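Local coordinates for microcin B17-processing protein McbD (Escherichia coli str. K-12 substr. MG1655, PDB 6GRH) that is required to process the inactive microcin B17 precursor peptide McbA into the active antibiotic, and belongs to the YcaO family, at residues 146-154 / 164-172; 224-232 / 255-266. The protein carries 1 engineered substitution. All coordinates share one frame; numbering follows the deposited sequence. Where two conformers were deposited one is given.

From the N terminus, the chain first reaches contact 1: strand 151-154 and the loop before it run into helix 157-180, which doubles back on them, nearly antiparallel to the strand. The helix then leads to strand 182-187 of the mixed sheet. Later in that sheet, strand 224-231 is followed by its antiparallel neighbour 241-248, and helix 251-275 returns across them, so contact 2 closes a longer loop of 22 residues. The two loops follow in series, neither nested nor crossed. The centres of contacts 1 and 2 lie about 17 Å apart. Contact 1 ties a helix to the six-stranded antiparallel sheet, contact 2 a helix to the mixed one; Glu-170 of contact 1 hydrogen-bonds to Tyr-247 on strand 241-248, next to strand 224-231.

Contact 1: 146-154 / 164-172. Engineered in segment 164-172: Arg-171 (natural residue Thr).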
ATOM      1  N   ARG E 146      51.096 -12.512  -9.952  1.00 38.94           N
ATOM      2  CA  ARG E 146      50.519 -11.614  -8.953  1.00 37.66           C
ATOM      3  C   ARG E 146      49.245 -12.228  -8.362  1.00 36.33           C
ATOM      4  O   ARG E 146      48.571 -13.031  -9.010  1.00 35.57           O
ATOM      5  CB  ARG E 146      50.070 -10.305  -9.620  1.00 38.59           C
ATOM      6  CG  ARG E 146      51.131  -9.293 -10.031  1.00 40.00           C
ATOM      7  CD  ARG E 146      51.878  -9.593 -11.308  1.00 41.93           C
ATOM      8  NE  ARG E 146      51.079 -10.233 -12.344  1.00 42.64           N
ATOM      9  CZ  ARG E 146      50.222  -9.630 -13.170  1.00 43.27           C
ATOM     10  NH1 ARG E 146      49.983  -8.316 -13.105  1.00 43.13           N
ATOM     11  NH2 ARG E 146      49.574 -10.370 -14.073  1.00 43.94           N
ATOM     12  N   ASP E 147      48.890 -11.803  -7.156  1.00 35.34           N
ATOM     13  CA  ASP E 147      47.606 -12.159  -6.547  1.00 34.55           C
ATOM     14  C   ASP E 147      47.240 -11.179  -5.453  1.00 34.01           C
ATOM     15  O   ASP E 147      47.973 -10.210  -5.226  1.00 33.67           O
ATOM     16  CB  ASP E 147      47.593 -13.625  -6.070  1.00 34.62           C
ATOM     17  CG  ASP E 147      48.468 -13.885  -4.837  1.00 35.06           C
ATOM     18  OD1 ASP E 147      48.794 -12.951  -4.064  1.00 33.82           O
ATOM     19  OD2 ASP E 147      48.823 -15.071  -4.671  1.00 35.82           O
ATOM     20  N   THR E 148      46.118 -11.430  -4.773  1.00 33.99           N
ATOM     21  CA  THR E 148      45.559 -10.482  -3.828  1.00 34.49           C
ATOM     22  C   THR E 148      45.898 -10.767  -2.355  1.00 34.29           C
ATOM     23  O   THR E 148      45.199 -10.263  -1.478  1.00 32.82           O
ATOM     24  CB  THR E 148      44.014 -10.451  -3.941  1.00 34.63           C
ATOM     25  OG1 THR E 148      43.492 -11.757  -3.656  1.00 37.29           O
ATOM     26  CG2 THR E 148      43.575 -10.014  -5.293  1.00 34.25           C
ATOM     27  N   CYS E 149      46.939 -11.553  -2.076  1.00 35.83           N
ATOM     28  CA  CYS E 149      47.349 -11.815  -0.677  1.00 37.20           C
ATOM     29  C   CYS E 149      47.630 -10.529   0.072  1.00 36.35           C
ATOM     30  O   CYS E 149      48.310  -9.643  -0.440  1.00 36.33           O
ATOM     31  CB  CYS E 149      48.609 -12.671  -0.593  1.00 40.26           C
ATOM     32  SG  CYS E 149      48.304 -14.362  -1.112  1.00 45.68           S
ATOM     33  N   GLY E 150      47.070 -10.435   1.273  1.00 35.18           N
ATOM     34  CA  GLY E 150      47.244  -9.282   2.123  1.00 34.91           C
ATOM     35  C   GLY E 150      46.407  -8.058   1.791  1.00 33.79           C
ATOM     36  O   GLY E 150      46.588  -7.030   2.423  1.00 33.97           O
ATOM     37  N   CYS E 151      45.509  -8.161   0.818  1.00 32.97           N
ATOM     38  CA  CYS E 151      44.684  -7.028   0.374  1.00 32.54           C
ATOM     39  C   CYS E 151      43.459  -6.897   1.261  1.00 32.47           C
ATOM     40  O   CYS E 151      42.886  -7.907   1.683  1.00 32.54           O
ATOM     41  CB  CYS E 151      44.210  -7.218  -1.056  1.00 32.73           C
ATOM     42  SG  CYS E 151      45.506  -7.060  -2.315  1.00 34.86           S
ATOM     43  N   SER E 152      43.069  -5.656   1.548  1.00 31.26           N
ATOM     44  CA  SER E 152      41.880  -5.387   2.357  1.00 30.78           C
ATOM     45  C   SER E 152      41.264  -4.040   2.008  1.00 29.55           C
ATOM     46  O   SER E 152      41.917  -3.172   1.417  1.00 28.36           O
ATOM     47  CB  SER E 152      42.212  -5.446   3.854  1.00 31.47           C
ATOM     48  OG  SER E 152      41.062  -5.787   4.606  1.00 33.19           O
ATOM     49  N   PHE E 153      39.985  -3.911   2.361  1.00 28.79           N
ATOM     50  CA  PHE E 153      39.211  -2.686   2.179  1.00 28.22           C
ATOM     51  C   PHE E 153      38.428  -2.439   3.451  1.00 28.37           C
ATOM     52  O   PHE E 153      37.808  -3.366   3.980  1.00 27.61           O
ATOM     53  CB  PHE E 153      38.251  -2.829   1.003  1.00 28.00           C
ATOM     54  CG  PHE E 153      37.267  -1.705   0.885  1.00 27.72           C
ATOM     55  CD1 PHE E 153      37.607  -0.533   0.226  1.00 27.76           C
ATOM     56  CD2 PHE E 153      36.002  -1.803   1.457  1.00 27.78           C
ATOM     57  CE1 PHE E 153      36.706   0.498   0.111  1.00 27.79           C
ATOM     58  CE2 PHE E 153      35.089  -0.764   1.346  1.00 27.93           C
ATOM     59  CZ  PHE E 153      35.431   0.385   0.659  1.00 27.95           C
ATOM     60  N   HIS E 154      38.439  -1.210   3.955  1.00 29.13           N
ATOM     61  CA  HIS E 154      37.564  -0.874   5.075  1.00 30.44           C
ATOM     62  C   HIS E 154      37.315   0.613   5.193  1.00 29.83           C
ATOM     63  O   HIS E 154      37.969   1.392   4.529  1.00 28.46           O
ATOM     64  CB  HIS E 154      38.183  -1.391   6.384  1.00 33.24           C
ATOM     65  CG  HIS E 154      37.159  -1.910   7.349  1.00 37.05           C
ATOM     66  ND1 HIS E 154      36.480  -1.090   8.230  1.00 39.18           N
ATOM     67  CD2 HIS E 154      36.650  -3.158   7.519  1.00 38.32           C
ATOM     68  CE1 HIS E 154      35.613  -1.814   8.917  1.00 41.18           C
ATOM     69  NE2 HIS E 154      35.699  -3.071   8.509  1.00 40.78           N
ATOM     70  N   SER E 164      44.204  -6.578   6.468  1.00 30.48           N
ATOM     71  CA  SER E 164      45.360  -6.980   5.672  1.00 30.05           C
ATOM     72  C   SER E 164      46.301  -7.886   6.485  1.00 31.01           C
ATOM     73  O   SER E 164      46.764  -8.903   5.989  1.00 30.80           O
ATOM     74  CB  SER E 164      46.108  -5.764   5.152  1.00 29.68           C
ATOM     75  OG  SER E 164      45.400  -5.214   4.055  1.00 29.39           O
ATOM     76  N   LEU E 165      46.569  -7.510   7.725  1.00 31.82           N
ATOM     77  CA  LEU E 165      47.385  -8.336   8.631  1.00 33.53           C
ATOM     78  C   LEU E 165      46.821  -9.741   8.823  1.00 33.21           C
ATOM     79  O   LEU E 165      47.590 -10.708   8.850  1.00 32.32           O
ATOM     80  CB  LEU E 165      47.500  -7.701  10.009  1.00 34.38           C
ATOM     81  CG  LEU E 165      48.605  -6.688  10.236  1.00 36.75           C
ATOM     82  CD1 LEU E 165      48.427  -6.058  11.622  1.00 37.35           C
ATOM     83  CD2 LEU E 165      49.977  -7.340  10.125  1.00 37.54           C
ATOM     84  N   CYS E 166      45.500  -9.837   8.996  1.00 32.61           N
ATOM     85  CA  CYS E 166      44.835 -11.122   9.167  1.00 33.40           C
ATOM     86  C   CYS E 166      45.009 -11.989   7.932  1.00 33.12           C
ATOM     87  O   CYS E 166      45.417 -13.142   8.023  1.00 33.24           O
ATOM     88  CB  CYS E 166      43.355 -10.948   9.542  1.00 33.97           C
ATOM     89  SG  CYS E 166      43.136 -10.374  11.253  1.00 37.21           S
ATOM     90  N   GLU E 167      44.769 -11.413   6.764  1.00 33.25           N
ATOM     91  CA  GLU E 167      44.963 -12.157   5.538  1.00 34.29           C
ATOM     92  C   GLU E 167      46.420 -12.563   5.321  1.00 32.65           C
ATOM     93  O   GLU E 167      46.674 -13.678   4.901  1.00 32.20           O
ATOM     94  CB  GLU E 167      44.474 -11.376   4.320  1.00 35.76           C
ATOM     95  CG  GLU E 167      44.349 -12.277   3.114  1.00 37.91           C
ATOM     96  CD  GLU E 167      43.429 -11.685   2.083  1.00 39.93           C
ATOM     97  OE1 GLU E 167      42.197 -11.680   2.346  1.00 40.99           O
ATOM     98  OE2 GLU E 167      43.951 -11.218   1.041  1.00 43.12           O
ATOM     99  N   PHE E 168      47.351 -11.657   5.612  1.00 31.88           N
ATOM    100  CA  PHE E 168      48.804 -11.942   5.535  1.00 32.35           C
ATOM    101  C   PHE E 168      49.157 -13.128   6.421  1.00 32.69           C
ATOM    102  O   PHE E 168      49.820 -14.059   5.976  1.00 32.94           O
ATOM    103  CB  PHE E 168      49.597 -10.702   5.967  1.00 32.77           C
ATOM    104  CG  PHE E 168      51.100 -10.863   5.929  1.00 33.92           C
ATOM    105  CD1 PHE E 168      51.802 -10.705   4.740  1.00 34.05           C
ATOM    106  CD2 PHE E 168      51.811 -11.124   7.095  1.00 34.90           C
ATOM    107  CE1 PHE E 168      53.182 -10.816   4.707  1.00 35.34           C
ATOM    108  CE2 PHE E 168      53.201 -11.245   7.068  1.00 36.22           C
ATOM    109  CZ  PHE E 168      53.882 -11.077   5.862  1.00 35.96           C
ATOM    110  N   MET E 169      48.705 -13.085   7.674  0.50 33.19           N
ATOM    111  CA  MET E 169      48.900 -14.200   8.591  0.50 34.21           C
ATOM    112  C   MET E 169      48.303 -15.483   8.028  0.50 33.78           C
ATOM    113  O   MET E 169      48.944 -16.527   8.064  0.50 34.25           O
ATOM    114  CB  MET E 169      48.291 -13.901   9.964  0.50 35.21           C
ATOM    115  CG  MET E 169      49.263 -13.231  10.901  0.50 36.43           C
ATOM    116  SD  MET E 169      50.704 -14.295  11.075  0.50 39.30           S
ATOM    117  CE  MET E 169      51.978 -13.072  10.860  0.50 39.20           C
ATOM    118  N   GLU E 170      47.090 -15.392   7.492  1.00 32.44           N
ATOM    119  CA  GLU E 170      46.397 -16.565   6.917  1.00 33.10           C
ATOM    120  C   GLU E 170      47.227 -17.248   5.827  1.00 34.00           C
ATOM    121  O   GLU E 170      47.469 -18.450   5.869  1.00 34.05           O
ATOM    122  CB  GLU E 170      45.038 -16.163   6.298  1.00 32.97           C
ATOM    123  CG  GLU E 170      43.943 -16.001   7.328  1.00 33.10           C
ATOM    124  CD  GLU E 170      42.752 -15.186   6.858  1.00 32.32           C
ATOM    125  OE1 GLU E 170      42.560 -15.000   5.644  1.00 31.88           O
ATOM    126  OE2 GLU E 170      41.999 -14.719   7.731  1.00 31.46           O
ATOM    127  N   ARG E 171      47.651 -16.454   4.850  1.00 34.59           N
ATOM    128  CA  ARG E 171      48.307 -16.968   3.664  1.00 35.42           C
ATOM    129  C   ARG E 171      49.731 -17.435   3.957  1.00 34.80           C
ATOM    130  O   ARG E 171      50.133 -18.505   3.491  1.00 34.70           O
ATOM    131  CB  ARG E 171      48.276 -15.926   2.524  1.00 37.71           C
ATOM    132  CG  ARG E 171      46.876 -15.408   2.165  1.00 38.38           C
ATOM    133  CD  ARG E 171      45.969 -16.513   1.647  1.00 40.62           C
ATOM    134  NE  ARG E 171      44.595 -16.045   1.457  1.00 41.46           N
ATOM    135  CZ  ARG E 171      44.121 -15.410   0.385  1.00 44.73           C
ATOM    136  NH1 ARG E 171      44.893 -15.106  -0.668  1.00 46.10           N
ATOM    137  NH2 ARG E 171      42.831 -15.057   0.365  1.00 45.42           N
ATOM    138  N   GLN E 172      50.471 -16.679   4.768  1.00 33.57           N
ATOM    139  CA  GLN E 172      51.824 -17.104   5.150  1.00 33.83           C
ATOM    140  C   GLN E 172      51.748 -18.393   5.955  1.00 33.84           C
ATOM    141  O   GLN E 172      52.529 -19.329   5.695  1.00 34.11           O
ATOM    142  CB  GLN E 172      52.594 -16.025   5.911  1.00 33.74           C
ATOM    143  CG  GLN E 172      52.787 -14.717   5.150  1.00 33.25           C
ATOM    144  CD  GLN E 172      53.563 -14.862   3.868  1.00 33.68           C
ATOM    145  OE1 GLN E 172      54.540 -15.641   3.788  1.00 34.95           O
ATOM    146  NE2 GLN E 172      53.166 -14.091   2.858  1.00 33.17           N
TER
HETATM  147  O   HOH W   1      40.686  -8.817   3.392  1.00 61.76           O
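Ser-164 on the helix and Gly-150 in the loop make a short hydrogen bond: the hydroxyl OG of Ser-164 donates to the carbonyl O of Gly-150 at 2.7 Å, tilted 31° from the carbonyl plane. A second bond, to Thr-355 OG1, connects the same hydroxyl to strand 350-358. Gly-150 is the third residue of a type II turn, closed by Cys-151 N to Thr-148 O at 3.1 Å. The turn leads into strand 151-154, which pairs with 350-358; helix 157-180 of this YcaO-family fold doubles back nearly antiparallel to it. Glu-167 reaches into the turn, its CG anti to the backbone N (chi1 -165°) and the chain extended. Cys-151 N also gives a weak bond to Glu-167 OE2 at 3.4 Å. A water lies within bonding distance of Cys-151 O, Ser-152 OG and, weakly, Glu-167 OE1, and can donate to two at a time. The engineered Arg-171 bends so that NH1 gives a weak bond to Cys-149 SG at 3.5 Å, while Glu-167 CD lies over one guanidinium face. Asp-147 OD1 satisfies Cys-149 N in an Asx turn. Thus the short Ser-164 bond holds turn to helix, whereas the bonds settled for the Glu-167 carboxylate are weak.

Contact 2: 224-232 / 255-266; sequences HAVLTLYGT and LCKSVVELWQSY
Thr-228 and Ser-258 meet at the tight centre of the contact, where strand 224-231 and helix 255-266 run roughly parallel, 37° apart, with axes 7.8 Å from each other. In the conformer described, Thr-228 OG1 and Ser-258 OG share a hydrogen bond of 2.6 Å that either could donate. Ser-258 OG, swung anti to its own backbone N (chi1 -177°), also lies 3.0 Å from Val-226 O, a bond not settled because its proton has another acceptor nearby. Gly-244 O on the next strand is hydrogen-bonded to Thr-228 OG1 and weakly to Ser-258 OG. Two hydroxyl protons serve all these partners, so not every bond can be made at once; both hydroxyls are buried, with the carbonyls of Val-226 and Gly-244 close by. Apolar groups close round this polar knot. Val-226 CG1 rests 4.1 Å from Leu-255 CD1, the methyl CG2 of Thr-228 lies 3.9 Å from Val-259 CG2 across an approximately right-angled crossing, and Leu-262 CD1 fits between Thr-228 and Tyr-230, 4.0 Å from Tyr-230 CB.

Toward the C-terminal end the contact is less interlocked, and water-bridged. Tyr-230 and Tyr-266 form an offset edge-to-face pair, centroids 5.7 Å apart and planes at 66°, with the edge of Tyr-266 directed at Tyr-230. A water bridges their hydroxyls. Tyr-266 OH also bonds Gly-65 of the neighbouring McbC chain, whose Phe-66 stacks on its ring, so this end joins the interface with that chain. Exposed Glu-261, its carboxylate turned away, marks the solvent side.

Strand 224-231 lies between strands 241-248 and 210-215 of the mixed sheet; helix 251-275 packs on one face of that sheet, with Leu-255 meeting Ile-213 and Val-259 and Val-260 meeting helix 196-208 alongside.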
ATOM      1  N   HIS E 224      45.399 -17.088  16.009  1.00 33.45           N
ATOM      2  CA  HIS E 224      45.079 -18.434  15.564  1.00 33.97           C
ATOM      3  C   HIS E 224      44.642 -18.414  14.110  1.00 33.24           C
ATOM      4  O   HIS E 224      43.673 -17.724  13.765  1.00 32.98           O
ATOM      5  CB  HIS E 224      43.982 -19.031  16.450  1.00 34.89           C
ATOM      6  CG  HIS E 224      44.379 -19.144  17.890  1.00 36.32           C
ATOM      7  ND1 HIS E 224      45.081 -20.220  18.389  1.00 37.80           N
ATOM      8  CD2 HIS E 224      44.222 -18.288  18.926  1.00 36.95           C
ATOM      9  CE1 HIS E 224      45.322 -20.036  19.673  1.00 38.64           C
ATOM     10  NE2 HIS E 224      44.817 -18.868  20.027  1.00 38.48           N
ATOM     11  N   ALA E 225      45.373 -19.133  13.260  1.00 33.07           N
ATOM     12  CA  ALA E 225      44.958 -19.384  11.875  1.00 32.49           C
ATOM     13  C   ALA E 225      44.355 -20.764  11.861  1.00 32.71           C
ATOM     14  O   ALA E 225      45.043 -21.741  12.122  1.00 33.79           O
ATOM     15  CB  ALA E 225      46.140 -19.322  10.939  1.00 33.10           C
ATOM     16  N   VAL E 226      43.067 -20.854  11.601  1.00 31.58           N
ATOM     17  CA  VAL E 226      42.385 -22.136  11.653  1.00 32.06           C
ATOM     18  C   VAL E 226      42.011 -22.584  10.254  1.00 31.61           C
ATOM     19  O   VAL E 226      41.343 -21.847   9.543  1.00 31.26           O
ATOM     20  CB  VAL E 226      41.153 -22.067  12.572  1.00 32.00           C
ATOM     21  CG1 VAL E 226      40.373 -23.370  12.525  1.00 32.41           C
ATOM     22  CG2 VAL E 226      41.607 -21.790  14.008  1.00 32.76           C
ATOM     23  N   LEU E 227      42.448 -23.790   9.883  1.00 32.09           N
ATOM     24  CA  LEU E 227      42.193 -24.366   8.573  1.00 32.31           C
ATOM     25  C   LEU E 227      41.160 -25.446   8.772  1.00 32.62           C
ATOM     26  O   LEU E 227      41.372 -26.354   9.571  1.00 33.09           O
ATOM     27  CB  LEU E 227      43.470 -25.002   8.004  1.00 33.28           C
ATOM     28  CG  LEU E 227      43.377 -25.620   6.602  1.00 33.49           C
ATOM     29  CD1 LEU E 227      43.099 -24.586   5.545  1.00 32.66           C
ATOM     30  CD2 LEU E 227      44.659 -26.387   6.298  1.00 34.77           C
ATOM     31  N   THR E 228      40.036 -25.328   8.072  0.50 31.93           N
ATOM     32  CA  THR E 228      38.998 -26.352   8.075  0.50 32.29           C
ATOM     33  C   THR E 228      39.099 -27.080   6.738  0.50 32.48           C
ATOM     34  O   THR E 228      39.279 -26.444   5.690  0.50 31.75           O
ATOM     35  CB  THR E 228      37.583 -25.754   8.250  0.50 31.68           C
ATOM     36  OG1 THR E 228      37.506 -24.495   7.570  0.50 30.71           O
ATOM     37  CG2 THR E 228      37.238 -25.549   9.721  0.50 31.83           C
ATOM     38  N   LEU E 229      38.986 -28.403   6.786  1.00 33.21           N
ATOM     39  CA  LEU E 229      39.114 -29.259   5.612  1.00 33.92           C
ATOM     40  C   LEU E 229      37.926 -30.188   5.563  1.00 34.51           C
ATOM     41  O   LEU E 229      37.491 -30.696   6.596  1.00 35.39           O
ATOM     42  CB  LEU E 229      40.401 -30.077   5.706  1.00 34.86           C
ATOM     43  CG  LEU E 229      41.708 -29.303   5.600  1.00 34.74           C
ATOM     44  CD1 LEU E 229      42.878 -30.259   5.787  1.00 35.93           C
ATOM     45  CD2 LEU E 229      41.822 -28.569   4.269  1.00 34.11           C
ATOM     46  N   TYR E 230      37.414 -30.401   4.360  1.00 34.48           N
ATOM     47  CA  TYR E 230      36.270 -31.262   4.120  1.00 35.06           C
ATOM     48  C   TYR E 230      36.583 -32.156   2.943  1.00 35.88           C
ATOM     49  O   TYR E 230      37.184 -31.704   1.957  1.00 35.81           O
ATOM     50  CB  TYR E 230      35.027 -30.439   3.757  1.00 34.30           C
ATOM     51  CG  TYR E 230      33.872 -31.278   3.242  1.00 34.74           C
ATOM     52  CD1 TYR E 230      33.058 -31.986   4.123  1.00 35.24           C
ATOM     53  CD2 TYR E 230      33.603 -31.376   1.880  1.00 34.94           C
ATOM     54  CE1 TYR E 230      32.010 -32.761   3.669  1.00 35.64           C
ATOM     55  CE2 TYR E 230      32.551 -32.145   1.419  1.00 35.46           C
ATOM     56  CZ  TYR E 230      31.759 -32.837   2.325  1.00 35.80           C
ATOM     57  OH  TYR E 230      30.703 -33.595   1.893  1.00 36.35           O
ATOM     58  N   GLY E 231      36.122 -33.398   3.037  1.00 36.76           N
ATOM     59  CA  GLY E 231      36.122 -34.316   1.917  1.00 37.67           C
ATOM     60  C   GLY E 231      35.050 -35.380   2.040  1.00 38.71           C
ATOM     61  O   GLY E 231      34.699 -35.771   3.140  1.00 38.75           O
ATOM     62  N   THR E 232      34.523 -35.839   0.904  1.00 39.93           N
ATOM     63  CA  THR E 232      33.599 -36.974   0.889  1.00 41.31           C
ATOM     64  C   THR E 232      33.861 -37.944  -0.272  1.00 43.19           C
ATOM     65  O   THR E 232      34.303 -37.536  -1.360  1.00 42.98           O
ATOM     66  CB  THR E 232      32.136 -36.505   0.867  1.00 40.44           C
ATOM     67  OG1 THR E 232      31.273 -37.618   1.118  1.00 41.30           O
ATOM     68  CG2 THR E 232      31.766 -35.837  -0.454  1.00 39.93           C
ATOM     69  N   LEU E 255      37.871 -20.092  14.237  1.00 33.17           N
ATOM     70  CA  LEU E 255      37.195 -21.329  13.833  1.00 34.13           C
ATOM     71  C   LEU E 255      35.856 -21.019  13.173  1.00 33.94           C
ATOM     72  O   LEU E 255      35.541 -21.584  12.127  1.00 33.15           O
ATOM     73  CB  LEU E 255      36.993 -22.294  15.008  1.00 35.44           C
ATOM     74  CG  LEU E 255      36.140 -23.554  14.772  1.00 36.50           C
ATOM     75  CD1 LEU E 255      36.528 -24.255  13.479  1.00 36.92           C
ATOM     76  CD2 LEU E 255      36.283 -24.527  15.933  1.00 38.61           C
ATOM     77  N   CYS E 256      35.077 -20.118  13.778  1.00 34.54           N
ATOM     78  CA  CYS E 256      33.773 -19.760  13.217  1.00 34.95           C
ATOM     79  C   CYS E 256      33.898 -19.145  11.834  1.00 33.45           C
ATOM     80  O   CYS E 256      33.243 -19.617  10.911  1.00 32.21           O
ATOM     81  CB  CYS E 256      32.953 -18.883  14.185  1.00 36.32           C
ATOM     82  SG  CYS E 256      32.544 -19.788  15.706  1.00 41.11           S
ATOM     83  N   LYS E 257      34.778 -18.154  11.672  1.00 32.65           N
ATOM     84  CA  LYS E 257      35.021 -17.579  10.354  1.00 32.69           C
ATOM     85  C   LYS E 257      35.503 -18.647   9.347  1.00 31.52           C
ATOM     86  O   LYS E 257      35.035 -18.698   8.223  1.00 30.04           O
ATOM     87  CB  LYS E 257      36.013 -16.400  10.417  1.00 33.81           C
ATOM     88  CG  LYS E 257      35.515 -15.183  11.220  1.00 35.30           C
ATOM     89  CD  LYS E 257      35.957 -13.842  10.590  1.00 36.59           C
ATOM     90  N   SER E 258      36.411 -19.516   9.770  1.00 30.91           N
ATOM     91  CA  SER E 258      36.928 -20.582   8.889  1.00 31.12           C
ATOM     92  C   SER E 258      35.822 -21.509   8.343  1.00 30.47           C
ATOM     93  O   SER E 258      35.796 -21.838   7.152  1.00 29.62           O
ATOM     94  CB  SER E 258      37.979 -21.407   9.619  1.00 31.65           C
ATOM     95  OG  SER E 258      38.513 -22.380   8.763  1.00 32.60           O
ATOM     96  N   VAL E 259      34.913 -21.903   9.224  1.00 30.29           N
ATOM     97  CA  VAL E 259      33.784 -22.746   8.843  1.00 31.06           C
ATOM     98  C   VAL E 259      32.905 -22.047   7.780  1.00 30.81           C
ATOM     99  O   VAL E 259      32.498 -22.673   6.794  1.00 29.95           O
ATOM    100  CB  VAL E 259      32.975 -23.165  10.084  1.00 31.76           C
ATOM    101  CG1 VAL E 259      31.633 -23.805   9.740  1.00 32.18           C
ATOM    102  CG2 VAL E 259      33.804 -24.117  10.908  1.00 32.68           C
ATOM    103  N   VAL E 260      32.658 -20.754   7.973  1.00 30.86           N
ATOM    104  CA  VAL E 260      31.809 -19.993   7.042  1.00 30.98           C
ATOM    105  C   VAL E 260      32.544 -19.770   5.713  1.00 31.24           C
ATOM    106  O   VAL E 260      31.918 -19.793   4.644  1.00 30.75           O
ATOM    107  CB  VAL E 260      31.326 -18.657   7.648  1.00 30.88           C
ATOM    108  CG1 VAL E 260      30.536 -17.860   6.626  1.00 31.57           C
ATOM    109  CG2 VAL E 260      30.453 -18.914   8.854  1.00 31.59           C
ATOM    110  N   GLU E 261      33.855 -19.551   5.769  1.00 31.97           N
ATOM    111  CA  GLU E 261      34.671 -19.494   4.545  1.00 32.74           C
ATOM    112  C   GLU E 261      34.582 -20.809   3.766  1.00 31.81           C
ATOM    113  O   GLU E 261      34.411 -20.790   2.555  1.00 31.11           O
ATOM    114  CB  GLU E 261      36.133 -19.178   4.861  1.00 35.33           C
ATOM    115  CG  GLU E 261      36.374 -17.756   5.364  1.00 37.21           C
ATOM    116  CD  GLU E 261      36.492 -16.721   4.254  1.00 39.34           C
ATOM    117  OE1 GLU E 261      36.894 -17.070   3.113  1.00 43.69           O
ATOM    118  OE2 GLU E 261      36.203 -15.539   4.532  1.00 41.26           O
ATOM    119  N   LEU E 262      34.664 -21.938   4.457  1.00 30.92           N
ATOM    120  CA  LEU E 262      34.468 -23.228   3.801  1.00 31.61           C
ATOM    121  C   LEU E 262      33.083 -23.333   3.134  1.00 31.88           C
ATOM    122  O   LEU E 262      32.984 -23.651   1.963  1.00 31.22           O
ATOM    123  CB  LEU E 262      34.708 -24.383   4.773  1.00 32.27           C
ATOM    124  CG  LEU E 262      34.788 -25.791   4.165  1.00 33.33           C
ATOM    125  CD1 LEU E 262      35.613 -26.744   5.040  1.00 34.37           C
ATOM    126  CD2 LEU E 262      33.400 -26.378   3.893  1.00 33.58           C
ATOM    127  N   TRP E 263      32.026 -23.062   3.889  1.00 32.01           N
ATOM    128  CA  TRP E 263      30.675 -23.100   3.343  1.00 32.53           C
ATOM    129  C   TRP E 263      30.523 -22.209   2.099  1.00 32.25           C
ATOM    130  O   TRP E 263      29.939 -22.614   1.091  1.00 31.46           O
ATOM    131  CB  TRP E 263      29.666 -22.676   4.402  1.00 32.77           C
ATOM    132  CG  TRP E 263      28.283 -22.722   3.881  1.00 33.51           C
ATOM    133  CD1 TRP E 263      27.505 -23.814   3.738  1.00 34.65           C
ATOM    134  CD2 TRP E 263      27.543 -21.621   3.381  1.00 33.28           C
ATOM    135  NE1 TRP E 263      26.294 -23.457   3.179  1.00 35.28           N
ATOM    136  CE2 TRP E 263      26.296 -22.113   2.956  1.00 33.88           C
ATOM    137  CE3 TRP E 263      27.820 -20.258   3.246  1.00 33.36           C
ATOM    138  CZ2 TRP E 263      25.300 -21.291   2.420  1.00 34.77           C
ATOM    139  CZ3 TRP E 263      26.833 -19.424   2.703  1.00 33.66           C
ATOM    140  CH2 TRP E 263      25.584 -19.948   2.298  1.00 34.43           C
ATOM    141  N   GLN E 264      31.060 -20.998   2.181  1.00 32.62           N
ATOM    142  CA  GLN E 264      31.070 -20.100   1.041  1.00 33.18           C
ATOM    143  C   GLN E 264      31.726 -20.718  -0.198  1.00 32.33           C
ATOM    144  O   GLN E 264      31.149 -20.676  -1.279  1.00 31.40           O
ATOM    145  CB  GLN E 264      31.727 -18.760   1.406  1.00 35.13           C
ATOM    146  CG  GLN E 264      31.570 -17.758   0.273  1.00 37.46           C
ATOM    147  CD  GLN E 264      32.120 -16.371   0.555  1.00 39.52           C
ATOM    148  OE1 GLN E 264      31.617 -15.393   0.004  1.00 44.31           O
ATOM    149  NE2 GLN E 264      33.169 -16.278   1.365  1.00 41.77           N
ATOM    150  N   SER E 265      32.915 -21.311  -0.061  1.00 32.29           N
ATOM    151  CA  SER E 265      33.575 -21.923  -1.227  1.00 32.62           C
ATOM    152  C   SER E 265      32.825 -23.142  -1.686  1.00 31.73           C
ATOM    153  O   SER E 265      32.708 -23.369  -2.854  1.00 31.04           O
ATOM    154  CB  SER E 265      35.014 -22.318  -0.915  1.00 33.95           C
ATOM    155  OG  SER E 265      35.744 -21.149  -0.605  1.00 35.73           O
ATOM    156  N   TYR E 266      32.322 -23.926  -0.741  1.00 31.18           N
ATOM    157  CA  TYR E 266      31.534 -25.124  -1.053  1.00 31.31           C
ATOM    158  C   TYR E 266      30.314 -24.757  -1.892  1.00 31.62           C
ATOM    159  O   TYR E 266      30.080 -25.357  -2.952  1.00 32.09           O
ATOM    160  CB  TYR E 266      31.087 -25.762   0.254  1.00 31.27           C
ATOM    161  CG  TYR E 266      30.300 -27.039   0.177  1.00 31.61           C
ATOM    162  CD1 TYR E 266      28.973 -27.051  -0.244  1.00 31.66           C
ATOM    163  CD2 TYR E 266      30.851 -28.223   0.619  1.00 32.19           C
ATOM    164  CE1 TYR E 266      28.241 -28.227  -0.289  1.00 32.55           C
ATOM    165  CE2 TYR E 266      30.128 -29.402   0.592  1.00 33.22           C
ATOM    166  CZ  TYR E 266      28.824 -29.397   0.137  1.00 33.24           C
ATOM    167  OH  TYR E 266      28.097 -30.548   0.120  1.00 34.47           O
TER
HETATM  168  O   HOH W   2      29.625 -32.790  -0.556  1.00 37.93           O